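Local coordinates for protein diffuse adherence adhesin (Escherichia coli, PDB 4MEE) that forms the outer-membrane transport unit of an autotransporter adhesin that attaches the bacterium to mammalian cells and promotes autoaggregation and biofilm formation, at residues D231-I236 against Y268-Q273; L338-Q343 against A374-S379; Y306-L311 against V349-H354; N401-T406 against R424-I429. All coordinates share one frame; numbering follows the deposited sequence.

Contact 1 (D231-I236 against Y268-Q273); sequences DFTLGI and YGTWYQ
Asp231-Gly235 pairs with Tyr272-Tyr268 as two antiparallel strands whose axes approach to 4.8 Å, with an angle of 169° between their directions. Hydrogen-bonded pairs form at Asp231/Tyr272, Thr233/Thr270 and Gly235/Tyr268. The first two have both bonds sound, while of the two at Gly235 the one from Tyr268 N to Gly235 O is weak. Alternate side chains go to two faces. On the face of Phe232 and Leu234, the rings of Phe232 and Trp271 lie side by side and point the same way, inclined at 47° and therefore neither stacked nor edge-on. Trp271 CD1 sits over one face of the Phe232 ring, displaced toward its rim, and is 3.4 Å from Phe232 CE2. With Trp271 CG anti to the backbone N (chi1 176°), the indole starts beside the Phe232 ring; its NE1 makes a weak bond to Leu229 O at the preceding turn. The other face carries Asp231, Thr233, Tyr268, Thr270 and Tyr272. Here Tyr268 swings its ring across to Gly235, whose CA lies over the ring face, 4.0 Å from the ring centroid, in a CH-pi contact. This glycine-tyrosine fit resembles the mortise-and-tenon joints known from autotransporter barrels. The Tyr268 hydroxyl is held by Trp189 NE1. At the edge of the Tyr268 ring lies Thr233 CG2, and Thr233 CB meets Thr270 CB at 3.9 Å. The chemistry thus divides by face: Phe232, Leu234 and Trp271 on one, consistent with lipid contact, and hydroxyls, a carboxylate and two tyrosines on the other, which probably faces the lumen.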
loop_
_atom_site.group_PDB
_atom_site.type_symbol
_atom_site.label_atom_id
_atom_site.label_comp_id
_atom_site.label_asym_id
_atom_site.label_seq_id
_atom_site.Cartn_x
_atom_site.Cartn_y
_atom_site.Cartn_z
ATOM N N ASP A 231 1.724 25.960 -2.976
ATOM C CA ASP A 231 3.068 25.442 -2.781
ATOM C C ASP A 231 3.159 24.086 -3.385
ATOM O O ASP A 231 2.423 23.203 -2.995
ATOM C CB ASP A 231 3.358 25.250 -1.317
ATOM C CG ASP A 231 2.867 26.372 -0.506
ATOM O OD1 ASP A 231 2.005 27.113 -1.001
ATOM O OD2 ASP A 231 3.342 26.533 0.629
ATOM N N PHE A 232 4.102 23.896 -4.288
ATOM C CA PHE A 232 4.268 22.615 -4.930
ATOM C C PHE A 232 5.558 21.945 -4.527
ATOM O O PHE A 232 6.527 22.612 -4.206
ATOM C CB PHE A 232 4.306 22.816 -6.423
ATOM C CG PHE A 232 3.067 23.391 -6.974
ATOM C CD1 PHE A 232 2.826 24.738 -6.895
ATOM C CD2 PHE A 232 2.152 22.579 -7.594
ATOM C CE1 PHE A 232 1.680 25.266 -7.424
ATOM C CE2 PHE A 232 1.005 23.100 -8.125
ATOM C CZ PHE A 232 0.769 24.444 -8.041
ATOM N N THR A 233 5.570 20.618 -4.567
ATOM C CA THR A 233 6.788 19.868 -4.395
ATOM C C THR A 233 6.895 18.788 -5.433
ATOM O O THR A 233 5.918 18.155 -5.755
ATOM C CB THR A 233 6.785 19.137 -3.073
ATOM O OG1 THR A 233 7.244 20.019 -2.049
ATOM C CG2 THR A 233 7.707 17.982 -3.166
ATOM N N LEU A 234 8.088 18.567 -5.961
ATOM C CA LEU A 234 8.307 17.474 -6.898
ATOM C C LEU A 234 9.510 16.692 -6.455
ATOM O O LEU A 234 10.538 17.265 -6.189
ATOM C CB LEU A 234 8.544 18.020 -8.281
ATOM C CG LEU A 234 7.202 18.307 -8.928
ATOM C CD1 LEU A 234 7.089 19.785 -9.242
ATOM C CD2 LEU A 234 6.991 17.438 -10.155
ATOM N N GLY A 235 9.389 15.379 -6.365
ATOM C CA GLY A 235 10.456 14.591 -5.790
ATOM C C GLY A 235 10.583 13.281 -6.500
ATOM O O GLY A 235 9.912 13.060 -7.489
ATOM N N ILE A 236 11.458 12.419 -6.011
ATOM C CA ILE A 236 11.567 11.103 -6.590
ATOM C C ILE A 236 11.708 10.032 -5.530
ATOM O O ILE A 236 12.254 10.272 -4.467
ATOM C CB ILE A 236 12.707 11.026 -7.594
ATOM C CG1 ILE A 236 14.042 10.904 -6.906
ATOM C CG2 ILE A 236 12.814 12.319 -8.359
ATOM C CD1 ILE A 236 15.069 11.624 -7.717
ATOM N N TYR A 268 6.908 11.655 -7.519
ATOM C CA TYR A 268 5.671 12.050 -6.857
ATOM C C TYR A 268 5.474 13.550 -6.837
ATOM O O TYR A 268 6.400 14.295 -7.086
ATOM C CB TYR A 268 5.639 11.511 -5.443
ATOM C CG TYR A 268 6.735 11.994 -4.573
ATOM C CD1 TYR A 268 6.718 13.270 -4.056
ATOM C CD2 TYR A 268 7.776 11.164 -4.242
ATOM C CE1 TYR A 268 7.723 13.713 -3.237
ATOM C CE2 TYR A 268 8.778 11.594 -3.424
ATOM C CZ TYR A 268 8.751 12.867 -2.928
ATOM O OH TYR A 268 9.760 13.284 -2.113
ATOM N N GLY A 269 4.257 13.985 -6.532
ATOM C CA GLY A 269 3.931 15.404 -6.516
ATOM C C GLY A 269 3.049 15.772 -5.341
ATOM O O GLY A 269 2.278 14.955 -4.865
ATOM N N THR A 270 3.166 17.006 -4.872
ATOM C CA THR A 270 2.399 17.468 -3.744
ATOM C C THR A 270 1.902 18.881 -3.948
ATOM O O THR A 270 2.592 19.677 -4.543
ATOM C CB THR A 270 3.312 17.548 -2.549
ATOM O OG1 THR A 270 3.140 16.373 -1.760
ATOM C CG2 THR A 270 2.951 18.737 -1.759
ATOM N N TRP A 271 0.718 19.212 -3.439
ATOM C CA TRP A 271 0.210 20.574 -3.569
ATOM C C TRP A 271 -0.562 21.005 -2.357
ATOM O O TRP A 271 -1.389 20.257 -1.904
ATOM C CB TRP A 271 -0.775 20.638 -4.710
ATOM C CG TRP A 271 -1.408 21.946 -4.851
ATOM C CD1 TRP A 271 -0.814 23.074 -5.285
ATOM C CD2 TRP A 271 -2.770 22.281 -4.605
ATOM N NE1 TRP A 271 -1.707 24.098 -5.323
ATOM C CE2 TRP A 271 -2.920 23.636 -4.909
ATOM C CE3 TRP A 271 -3.873 21.569 -4.162
ATOM C CZ2 TRP A 271 -4.116 24.291 -4.780
ATOM C CZ3 TRP A 271 -5.061 22.222 -4.029
ATOM C CH2 TRP A 271 -5.176 23.571 -4.340
ATOM N N TYR A 272 -0.322 22.211 -1.854
ATOM C CA TYR A 272 -1.133 22.785 -0.788
ATOM C C TYR A 272 -1.520 24.183 -1.178
ATOM O O TYR A 272 -0.667 24.951 -1.563
ATOM C CB TYR A 272 -0.325 22.856 0.485
ATOM C CG TYR A 272 -0.102 21.531 1.076
ATOM C CD1 TYR A 272 0.811 20.676 0.536
ATOM C CD2 TYR A 272 -0.810 21.129 2.171
ATOM C CE1 TYR A 272 1.014 19.447 1.066
ATOM C CE2 TYR A 272 -0.610 19.902 2.720
ATOM C CZ TYR A 272 0.307 19.069 2.156
ATOM O OH TYR A 272 0.517 17.842 2.690
ATOM N N GLN A 273 -2.801 24.514 -1.127
ATOM C CA GLN A 273 -3.204 25.876 -1.457
ATOM C C GLN A 273 -2.839 26.926 -0.428
ATOM O O GLN A 273 -2.398 28.003 -0.794
ATOM C CB GLN A 273 -4.677 25.967 -1.793
ATOM C CG GLN A 273 -5.599 25.767 -0.633
ATOM C CD GLN A 273 -6.973 26.254 -0.969
ATOM O OE1 GLN A 273 -7.922 25.977 -0.257
ATOM N NE2 GLN A 273 -7.089 26.989 -2.067
#

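Contact 2 (L338-Q343 against A374-S379); sequences LQPHLQ and AGIRAS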
loop_
_atom_site.group_PDB
_atom_site.type_symbol
_atom_site.label_atom_id
_atom_site.label_comp_id
_atom_site.label_asym_id
_atom_site.label_seq_id
_atom_site.Cartn_x
_atom_site.Cartn_y
_atom_site.Cartn_z
ATOM N N LEU A 338 -9.157 18.056 11.510
ATOM C CA LEU A 338 -9.983 17.092 10.780
ATOM C C LEU A 338 -9.676 17.127 9.287
ATOM O O LEU A 338 -9.496 18.202 8.703
ATOM C CB LEU A 338 -11.476 17.339 11.016
ATOM C CG LEU A 338 -12.137 16.710 12.247
ATOM C CD1 LEU A 338 -13.545 17.259 12.428
ATOM C CD2 LEU A 338 -12.168 15.189 12.164
ATOM N N GLN A 339 -9.625 15.946 8.679
ATOM C CA GLN A 339 -9.260 15.816 7.275
ATOM C C GLN A 339 -10.085 14.763 6.529
ATOM O O GLN A 339 -9.745 13.578 6.551
ATOM C CB GLN A 339 -7.766 15.506 7.142
ATOM C CG GLN A 339 -7.251 15.560 5.714
ATOM C CD GLN A 339 -5.938 14.825 5.534
ATOM O OE1 GLN A 339 -4.931 15.422 5.157
ATOM N NE2 GLN A 339 -5.942 13.525 5.799
ATOM N N PRO A 340 -11.177 15.194 5.870
ATOM C CA PRO A 340 -11.847 14.313 4.915
ATOM C C PRO A 340 -11.032 14.247 3.625
ATOM O O PRO A 340 -10.565 15.279 3.144
ATOM C CB PRO A 340 -13.191 15.007 4.676
ATOM C CG PRO A 340 -12.935 16.445 4.968
ATOM C CD PRO A 340 -11.895 16.470 6.050
ATOM N N HIS A 341 -10.852 13.045 3.082
ATOM C CA HIS A 341 -10.000 12.852 1.906
ATOM C C HIS A 341 -10.464 11.725 0.981
ATOM O O HIS A 341 -11.206 10.832 1.393
ATOM C CB HIS A 341 -8.543 12.627 2.328
ATOM C CG HIS A 341 -8.350 11.452 3.234
ATOM N ND1 HIS A 341 -8.139 11.584 4.590
ATOM C CD2 HIS A 341 -8.345 10.122 2.981
ATOM C CE1 HIS A 341 -8.009 10.387 5.132
ATOM N NE2 HIS A 341 -8.134 9.482 4.178
ATOM N N LEU A 342 -10.001 11.780 -0.267
ATOM C CA LEU A 342 -10.339 10.798 -1.293
ATOM C C LEU A 342 -9.092 10.480 -2.118
ATOM O O LEU A 342 -8.349 11.387 -2.496
ATOM C CB LEU A 342 -11.457 11.345 -2.191
ATOM C CG LEU A 342 -11.911 10.582 -3.440
ATOM C CD1 LEU A 342 -12.717 9.339 -3.090
ATOM C CD2 LEU A 342 -12.719 11.501 -4.343
ATOM N N GLN A 343 -8.870 9.195 -2.389
ATOM C CA GLN A 343 -7.685 8.728 -3.115
ATOM C C GLN A 343 -8.041 7.619 -4.106
ATOM O O GLN A 343 -8.838 6.735 -3.791
ATOM C CB GLN A 343 -6.620 8.228 -2.128
ATOM C CG GLN A 343 -5.293 7.827 -2.765
ATOM C CD GLN A 343 -4.368 7.071 -1.824
ATOM O OE1 GLN A 343 -4.770 6.631 -0.747
ATOM N NE2 GLN A 343 -3.110 6.925 -2.230
ATOM N N ALA A 374 -11.721 6.372 0.457
ATOM C CA ALA A 374 -12.447 7.544 0.931
ATOM C C ALA A 374 -12.484 7.497 2.448
ATOM O O ALA A 374 -12.834 6.473 3.031
ATOM C CB ALA A 374 -13.856 7.565 0.363
ATOM N N GLY A 375 -12.114 8.596 3.093
ATOM C CA GLY A 375 -12.053 8.594 4.545
ATOM C C GLY A 375 -11.814 9.928 5.209
ATOM O O GLY A 375 -11.790 10.972 4.561
ATOM N N ILE A 376 -11.651 9.876 6.525
ATOM C CA ILE A 376 -11.369 11.054 7.323
ATOM C C ILE A 376 -10.268 10.761 8.323
ATOM O O ILE A 376 -10.279 9.719 8.977
ATOM C CB ILE A 376 -12.605 11.525 8.101
ATOM C CG1 ILE A 376 -12.264 12.783 8.892
ATOM C CG2 ILE A 376 -13.088 10.436 9.049
ATOM C CD1 ILE A 376 -13.372 13.810 8.898
ATOM N N ARG A 377 -9.325 11.691 8.447
ATOM C CA ARG A 377 -8.297 11.592 9.475
ATOM C C ARG A 377 -8.452 12.661 10.544
ATOM O O ARG A 377 -8.661 13.833 10.238
ATOM C CB ARG A 377 -6.891 11.673 8.885
ATOM C CG ARG A 377 -5.824 11.386 9.927
ATOM C CD ARG A 377 -4.439 11.806 9.475
ATOM N NE ARG A 377 -3.808 10.810 8.616
ATOM C CZ ARG A 377 -2.502 10.556 8.604
ATOM N NH1 ARG A 377 -1.684 11.214 9.416
ATOM N NH2 ARG A 377 -2.013 9.638 7.785
ATOM N N ALA A 378 -8.323 12.241 11.796
ATOM C CA ALA A 378 -8.362 13.149 12.927
ATOM C C ALA A 378 -6.980 13.211 13.545
ATOM O O ALA A 378 -6.444 12.197 13.981
ATOM C CB ALA A 378 -9.379 12.672 13.945
ATOM N N SER A 379 -6.405 14.406 13.581
ATOM C CA SER A 379 -5.038 14.570 14.047
ATOM C C SER A 379 -5.017 15.506 15.240
ATOM O O SER A 379 -5.719 16.517 15.253
ATOM C CB SER A 379 -4.176 15.150 12.930
ATOM O OG SER A 379 -4.892 15.178 11.709
#
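Leu338-Leu342 runs antiparallel to Ala378-Ala374, the strand axes coming within 4.4 Å at an angle of 159°. The pairs Gln339/Arg377 and His341/Gly375 are hydrogen-bonded, with His341 N to Gly375 O at 2.7 Å and Gly375 N to His341 O at 3.0 Å; Pro340, which has no N-H, falls in the non-hydrogen-bonded pair with Ile376. Leu338, Pro340, Leu342, Ala374, Ile376 and Ala378 share one apolar face. There Leu338 CD2 meets the CD1 tip of Ile376 at 3.7 Å and also reaches Ala378 CB, while Pro340 CD also comes near the same methyl, at 4.2 Å from Ile376 CD1. Leu342 CD1 touches Ala374 CB at 4.0 Å. The reverse face is polar. His341 CG stands between the backbone N and the carbonyl carbon (chi1 58°), which starts the imidazole across the partner strand, and Gly375 O lies 3.6 Å above the ring plane of His341, over its centre. From there the ring's NE2 reaches the side chain of Asn401 on the next strand, and CE1 comes 4.1 Å from Arg377 CB. Arg377 lies alongside Gln339, its chain bending at chi3, and its guanidinium makes a salt bridge with Glu399 and a cation-pi contact with Tyr397. Strand 303-327 bonds to the other edge of 338-343 through Leu321, Tyr319 and Gly317, whereas 397-405 bonds to the other edge of 374-379. Gln343 and Arg377 touch the chain that follows helix 149-162, so the polar side faces the barrel interior.

Contact 3 (Y306-L311 against V349-H354); sequences YNLNGL and VTPDTH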
loop_
_atom_site.group_PDB
_atom_site.type_symbol
_atom_site.label_atom_id
_atom_site.label_comp_id
_atom_site.label_asym_id
_atom_site.label_seq_id
_atom_site.Cartn_x
_atom_site.Cartn_y
_atom_site.Cartn_z
ATOM N N TYR A 306 8.652 -16.866 -12.792
ATOM C CA TYR A 306 8.127 -15.934 -13.780
ATOM C C TYR A 306 8.334 -14.484 -13.304
ATOM O O TYR A 306 8.875 -14.274 -12.235
ATOM C CB TYR A 306 6.646 -16.227 -14.025
ATOM C CG TYR A 306 5.741 -16.103 -12.846
ATOM C CD1 TYR A 306 5.694 -17.074 -11.882
ATOM C CD2 TYR A 306 4.901 -15.034 -12.739
ATOM C CE1 TYR A 306 4.868 -16.951 -10.835
ATOM C CE2 TYR A 306 4.078 -14.903 -11.695
ATOM C CZ TYR A 306 4.073 -15.869 -10.760
ATOM O OH TYR A 306 3.233 -15.722 -9.739
ATOM N N ASN A 307 7.904 -13.491 -14.091
ATOM C CA ASN A 307 8.033 -12.073 -13.702
ATOM C C ASN A 307 6.746 -11.319 -13.742
ATOM O O ASN A 307 5.953 -11.554 -14.612
ATOM C CB ASN A 307 8.840 -11.290 -14.694
ATOM C CG ASN A 307 10.077 -11.989 -15.117
ATOM O OD1 ASN A 307 10.405 -12.012 -16.296
ATOM N ND2 ASN A 307 10.801 -12.549 -14.161
ATOM N N LEU A 308 6.581 -10.337 -12.866
ATOM C CA LEU A 308 5.475 -9.393 -13.009
ATOM C C LEU A 308 6.033 -7.984 -13.050
ATOM O O LEU A 308 6.886 -7.632 -12.258
ATOM C CB LEU A 308 4.473 -9.441 -11.868
ATOM C CG LEU A 308 4.254 -10.416 -10.719
ATOM C CD1 LEU A 308 2.862 -10.984 -10.810
ATOM C CD2 LEU A 308 5.275 -11.515 -10.606
ATOM N N ASN A 309 5.580 -7.163 -13.975
ATOM C CA ASN A 309 6.042 -5.787 -13.939
ATOM C C ASN A 309 5.065 -4.800 -14.492
ATOM O O ASN A 309 4.180 -5.152 -15.235
ATOM C CB ASN A 309 7.422 -5.600 -14.557
ATOM C CG ASN A 309 7.635 -6.436 -15.785
ATOM O OD1 ASN A 309 7.168 -6.105 -16.874
ATOM N ND2 ASN A 309 8.388 -7.507 -15.629
ATOM N N GLY A 310 5.197 -3.545 -14.125
ATOM C CA GLY A 310 4.221 -2.629 -14.645
ATOM C C GLY A 310 4.192 -1.288 -13.990
ATOM O O GLY A 310 5.090 -0.920 -13.255
ATOM N N LEU A 311 3.117 -0.569 -14.257
ATOM C CA LEU A 311 2.973 0.778 -13.802
ATOM C C LEU A 311 1.943 0.823 -12.719
ATOM O O LEU A 311 0.952 0.134 -12.769
ATOM C CB LEU A 311 2.479 1.636 -14.935
ATOM C CG LEU A 311 3.342 2.735 -15.532
ATOM C CD1 LEU A 311 4.687 2.198 -15.942
ATOM C CD2 LEU A 311 2.644 3.289 -16.750
ATOM N N VAL A 349 0.243 -3.570 -12.840
ATOM C CA VAL A 349 1.282 -4.600 -12.870
ATOM C C VAL A 349 0.647 -5.932 -13.263
ATOM O O VAL A 349 -0.239 -6.437 -12.570
ATOM C CB VAL A 349 2.015 -4.736 -11.514
ATOM C CG1 VAL A 349 3.049 -5.853 -11.571
ATOM C CG2 VAL A 349 2.690 -3.426 -11.137
ATOM N N THR A 350 1.103 -6.480 -14.386
ATOM C CA THR A 350 0.613 -7.756 -14.901
ATOM C C THR A 350 1.725 -8.796 -14.930
ATOM O O THR A 350 2.888 -8.459 -15.148
ATOM C CB THR A 350 0.016 -7.614 -16.317
ATOM O OG1 THR A 350 0.870 -6.797 -17.124
ATOM C CG2 THR A 350 -1.368 -6.992 -16.258
ATOM N N PRO A 351 1.366 -10.070 -14.714
ATOM C CA PRO A 351 2.316 -11.164 -14.692
ATOM C C PRO A 351 2.607 -11.628 -16.097
ATOM O O PRO A 351 1.846 -11.332 -17.020
ATOM C CB PRO A 351 1.564 -12.276 -13.949
ATOM C CG PRO A 351 0.187 -11.757 -13.700
ATOM C CD PRO A 351 -0.007 -10.562 -14.570
ATOM N N ASP A 352 3.714 -12.343 -16.248
ATOM C CA ASP A 352 4.003 -13.060 -17.471
ATOM C C ASP A 352 2.987 -14.170 -17.583
ATOM O O ASP A 352 2.463 -14.638 -16.576
ATOM C CB ASP A 352 5.394 -13.683 -17.409
ATOM C CG ASP A 352 6.489 -12.733 -17.853
ATOM O OD1 ASP A 352 6.184 -11.612 -18.314
ATOM O OD2 ASP A 352 7.668 -13.124 -17.748
ATOM N N THR A 353 2.699 -14.581 -18.807
ATOM C CA THR A 353 1.910 -15.768 -19.026
ATOM C C THR A 353 2.871 -16.928 -18.884
ATOM O O THR A 353 3.874 -16.989 -19.590
ATOM C CB THR A 353 1.310 -15.764 -20.430
ATOM O OG1 THR A 353 0.358 -14.699 -20.532
ATOM C CG2 THR A 353 0.623 -17.075 -20.711
ATOM N N HIS A 354 2.576 -17.842 -17.969
ATOM C CA HIS A 354 3.562 -18.847 -17.595
ATOM C C HIS A 354 3.048 -20.278 -17.675
ATOM O O HIS A 354 1.994 -20.600 -17.133
ATOM C CB HIS A 354 4.106 -18.555 -16.196
ATOM C CG HIS A 354 5.279 -19.403 -15.816
ATOM N ND1 HIS A 354 5.188 -20.434 -14.905
ATOM C CD2 HIS A 354 6.566 -19.378 -16.232
ATOM C CE1 HIS A 354 6.372 -21.004 -14.772
ATOM N NE2 HIS A 354 7.226 -20.381 -15.565
#
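Tyr306-Leu311 and Val349-His354 meet at the end of the beta hairpin of strands 303-327 and 333-355 far from its connecting turn, where regular pairing gives way to irregular chain. The short strand axes approach to 4.5 Å and run antiparallel at 158°. The hydrogen-bonded pair Asn309/Thr350 has one normal link, from Asn309 N to Thr350 O at 3.2 Å, and one weak one in return. Past the strand, Asp352 N donates to Asn307 O at 2.9 Å. Leu308 is the apolar centre: its CD1 meets Pro351 CB at 3.6 Å, and its CB meets Val349 CG1 at 3.9 Å. The two valine methyls divide their contacts, CG1 against the backbone of Asn309 and CG2 against that of Gly310. Farther out, the imidazole of His354 is met by Tyr306 CB, off-centre and 4.2 Å from the ring centroid. The two rings themselves are inclined at 32° and form neither a stack nor an edge-to-face pair. Helix 149-162 backs this apolar side: Ala160 touches Leu308 and Val349, Met157 touches Pro351, and Tyr153 meets both Tyr306 and His354. Asn307 and Asp352 lie side by side, Asn307 OD1 and Asp352 OD2 3.3 Å apart, two acceptors without a bond. The cross-strand pairing here consequently combines a few backbone bonds with apolar contacts: aliphatic and aromatic groups turn to the helix inside the barrel, where the Tyr306 hydroxyl makes a weak bond to Asn156, while the polar groups of Asn307, Asn309, Thr350 and Asp352 lie to the outer side.

Contact 4 (N401-T406 against R424-I429); sequences NWIHNT and RNQGEI
The indole of Trp402 lies beside the amide of Asn425, the two planes only 6° apart, so that NE1 gives its hydrogen to an in-plane lone pair of Asn425 OD1 at 3.2 Å. The same oxygen accepts from His404 ND1 at 3.3 Å, this donor standing above the amide plane. Trp402 and His404, two positions apart on one strand, thus grip one cross-strand amide oxygen. On the other face, Asn401 ND2 donates to Glu428 OE1 at 2.9 Å, meeting it from above the carboxylate plane. Glu428 CG, anti to the backbone N (chi1 180°), and the extended chain beyond it carry the carboxylate alongside Asn401; its OE2 forms a salt bridge with Lys373, while Asn401 ND2 also bonds Glu399. Ile403 packs against Glu428 and Gln426, CD1 on Glu428 CB at 3.7 Å and CB on Gln426 CB. In the backbone, Ile403 and Gln426 are joined by two bonds, as are Asn401 and Glu428, and Asn405 N bonds Arg424 O where the strands part; Arg424 turns to a salt bridge with Glu408. Antiparallel strands with aromatic groups on the surface and a buried polar network within are typical of an outer-membrane beta-barrel, here the autotransporter beta-domain.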
loop_
_atom_site.group_PDB
_atom_site.type_symbol
_atom_site.label_atom_id
_atom_site.label_comp_id
_atom_site.label_asym_id
_atom_site.label_seq_id
_atom_site.Cartn_x
_atom_site.Cartn_y
_atom_site.Cartn_z
ATOM N N ASN A 401 -10.895 4.586 6.828
ATOM C CA ASN A 401 -11.091 4.614 5.378
ATOM C C ASN A 401 -11.997 3.506 4.849
ATOM O O ASN A 401 -12.113 2.434 5.449
ATOM C CB ASN A 401 -9.742 4.537 4.651
ATOM C CG ASN A 401 -8.944 5.823 4.746
ATOM O OD1 ASN A 401 -9.468 6.916 4.532
ATOM N ND2 ASN A 401 -7.657 5.693 5.043
ATOM N N TRP A 402 -12.634 3.785 3.717
ATOM C CA TRP A 402 -13.381 2.782 2.972
ATOM C C TRP A 402 -12.641 2.456 1.676
ATOM O O TRP A 402 -12.407 3.327 0.836
ATOM C CB TRP A 402 -14.816 3.255 2.707
ATOM C CG TRP A 402 -15.576 2.437 1.695
ATOM C CD1 TRP A 402 -15.654 1.073 1.626
ATOM C CD2 TRP A 402 -16.384 2.939 0.621
ATOM N NE1 TRP A 402 -16.446 0.697 0.569
ATOM C CE2 TRP A 402 -16.910 1.820 -0.064
ATOM C CE3 TRP A 402 -16.709 4.225 0.168
ATOM C CZ2 TRP A 402 -17.745 1.948 -1.179
ATOM C CZ3 TRP A 402 -17.541 4.351 -0.942
ATOM C CH2 TRP A 402 -18.049 3.217 -1.602
ATOM N N ILE A 403 -12.260 1.195 1.530
ATOM C CA ILE A 403 -11.543 0.754 0.348
ATOM C C ILE A 403 -12.501 0.048 -0.588
ATOM O O ILE A 403 -13.220 -0.863 -0.184
ATOM C CB ILE A 403 -10.395 -0.201 0.707
ATOM C CG1 ILE A 403 -9.366 0.514 1.583
ATOM C CG2 ILE A 403 -9.739 -0.744 -0.555
ATOM C CD1 ILE A 403 -8.540 -0.424 2.429
ATOM N N HIS A 404 -12.506 0.486 -1.838
ATOM C CA HIS A 404 -13.300 -0.136 -2.873
ATOM C C HIS A 404 -12.350 -0.557 -3.971
ATOM O O HIS A 404 -11.431 0.180 -4.294
ATOM C CB HIS A 404 -14.312 0.864 -3.419
ATOM C CG HIS A 404 -15.128 0.339 -4.558
ATOM N ND1 HIS A 404 -16.073 -0.651 -4.398
ATOM C CD2 HIS A 404 -15.147 0.669 -5.871
ATOM C CE1 HIS A 404 -16.639 -0.908 -5.564
ATOM N NE2 HIS A 404 -16.094 -0.122 -6.474
ATOM N N ASN A 405 -12.557 -1.738 -4.536
ATOM C CA ASN A 405 -11.778 -2.168 -5.688
ATOM C C ASN A 405 -12.664 -2.446 -6.879
ATOM O O ASN A 405 -13.703 -3.096 -6.746
ATOM C CB ASN A 405 -10.974 -3.413 -5.353
ATOM C CG ASN A 405 -9.862 -3.131 -4.377
ATOM O OD1 ASN A 405 -8.864 -2.504 -4.721
ATOM N ND2 ASN A 405 -10.028 -3.593 -3.146
ATOM N N THR A 406 -12.240 -1.967 -8.043
ATOM C CA THR A 406 -12.969 -2.201 -9.280
ATOM C C THR A 406 -12.871 -3.653 -9.757
ATOM O O THR A 406 -13.848 -4.208 -10.262
ATOM C CB THR A 406 -12.528 -1.209 -10.369
ATOM O OG1 THR A 406 -12.877 0.113 -9.951
ATOM C CG2 THR A 406 -13.229 -1.498 -11.679
ATOM N N ARG A 424 -13.578 -6.726 -2.624
ATOM C CA ARG A 424 -14.073 -5.621 -3.419
ATOM C C ARG A 424 -14.269 -4.428 -2.503
ATOM O O ARG A 424 -13.995 -3.297 -2.879
ATOM C CB ARG A 424 -15.394 -5.983 -4.094
ATOM C CG ARG A 424 -15.333 -7.218 -4.980
ATOM C CD ARG A 424 -16.501 -7.279 -5.956
ATOM N NE ARG A 424 -16.203 -6.615 -7.226
ATOM C CZ ARG A 424 -15.587 -7.198 -8.249
ATOM N NH1 ARG A 424 -15.200 -8.459 -8.163
ATOM N NH2 ARG A 424 -15.357 -6.519 -9.357
ATOM N N ASN A 425 -14.729 -4.701 -1.291
ATOM C CA ASN A 425 -14.950 -3.660 -0.316
ATOM C C ASN A 425 -14.261 -4.027 0.970
ATOM O O ASN A 425 -14.389 -5.152 1.439
ATOM C CB ASN A 425 -16.440 -3.483 -0.074
ATOM C CG ASN A 425 -17.143 -2.863 -1.258
ATOM O OD1 ASN A 425 -17.122 -1.647 -1.436
ATOM N ND2 ASN A 425 -17.770 -3.697 -2.077
ATOM N N GLN A 426 -13.524 -3.079 1.534
ATOM C CA GLN A 426 -12.791 -3.312 2.767
ATOM C C GLN A 426 -12.890 -2.110 3.679
ATOM O O GLN A 426 -13.112 -0.997 3.214
ATOM C CB GLN A 426 -11.322 -3.581 2.469
ATOM C CG GLN A 426 -11.038 -4.977 1.962
ATOM C CD GLN A 426 -9.570 -5.183 1.664
ATOM O OE1 GLN A 426 -8.964 -4.428 0.901
ATOM N NE2 GLN A 426 -8.986 -6.214 2.264
ATOM N N GLY A 427 -12.713 -2.340 4.977
ATOM C CA GLY A 427 -12.634 -1.257 5.957
ATOM C C GLY A 427 -11.218 -1.101 6.485
ATOM O O GLY A 427 -10.557 -2.084 6.814
ATOM N N GLU A 428 -10.737 0.129 6.573
ATOM C CA GLU A 428 -9.366 0.330 7.002
ATOM C C GLU A 428 -9.293 1.259 8.196
ATOM O O GLU A 428 -9.985 2.269 8.246
ATOM C CB GLU A 428 -8.541 0.868 5.846
ATOM C CG GLU A 428 -7.082 1.132 6.166
ATOM C CD GLU A 428 -6.436 2.020 5.125
ATOM O OE1 GLU A 428 -7.143 2.888 4.578
ATOM O OE2 GLU A 428 -5.231 1.855 4.851
ATOM N N ILE A 429 -8.451 0.909 9.158
ATOM C CA ILE A 429 -8.242 1.751 10.319
ATOM C C ILE A 429 -6.758 1.936 10.567
ATOM O O ILE A 429 -6.025 0.967 10.749
ATOM C CB ILE A 429 -8.879 1.155 11.580
ATOM C CG1 ILE A 429 -8.618 2.058 12.784
ATOM C CG2 ILE A 429 -8.319 -0.229 11.853
ATOM C CD1 ILE A 429 -9.711 3.070 13.039
#

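In the fold
All four contacts join neighbouring antiparallel strands of the autotransporter barrel, at different places in its wall. Contacts 2 and 4 are the closest pair, their centres 14 Å apart: they adjoin across strands 370-383 and 397-405, where Ala374 O lies 2.8 Å from Trp402 N and His341 NE2 lies 2.9 Å from Asn401 OD1, both probably hydrogen bonds. Contacts 2 and 3 share strand 333-355 but occupy opposite sides of the chain's centre, with contact centres about 33 Å apart. Contact 1 lies about 19 Å from contact 2 and 30 Å from contact 3, centre to centre. The interior helix 149-162 backs contact 3, and the chain following it touches contact 2.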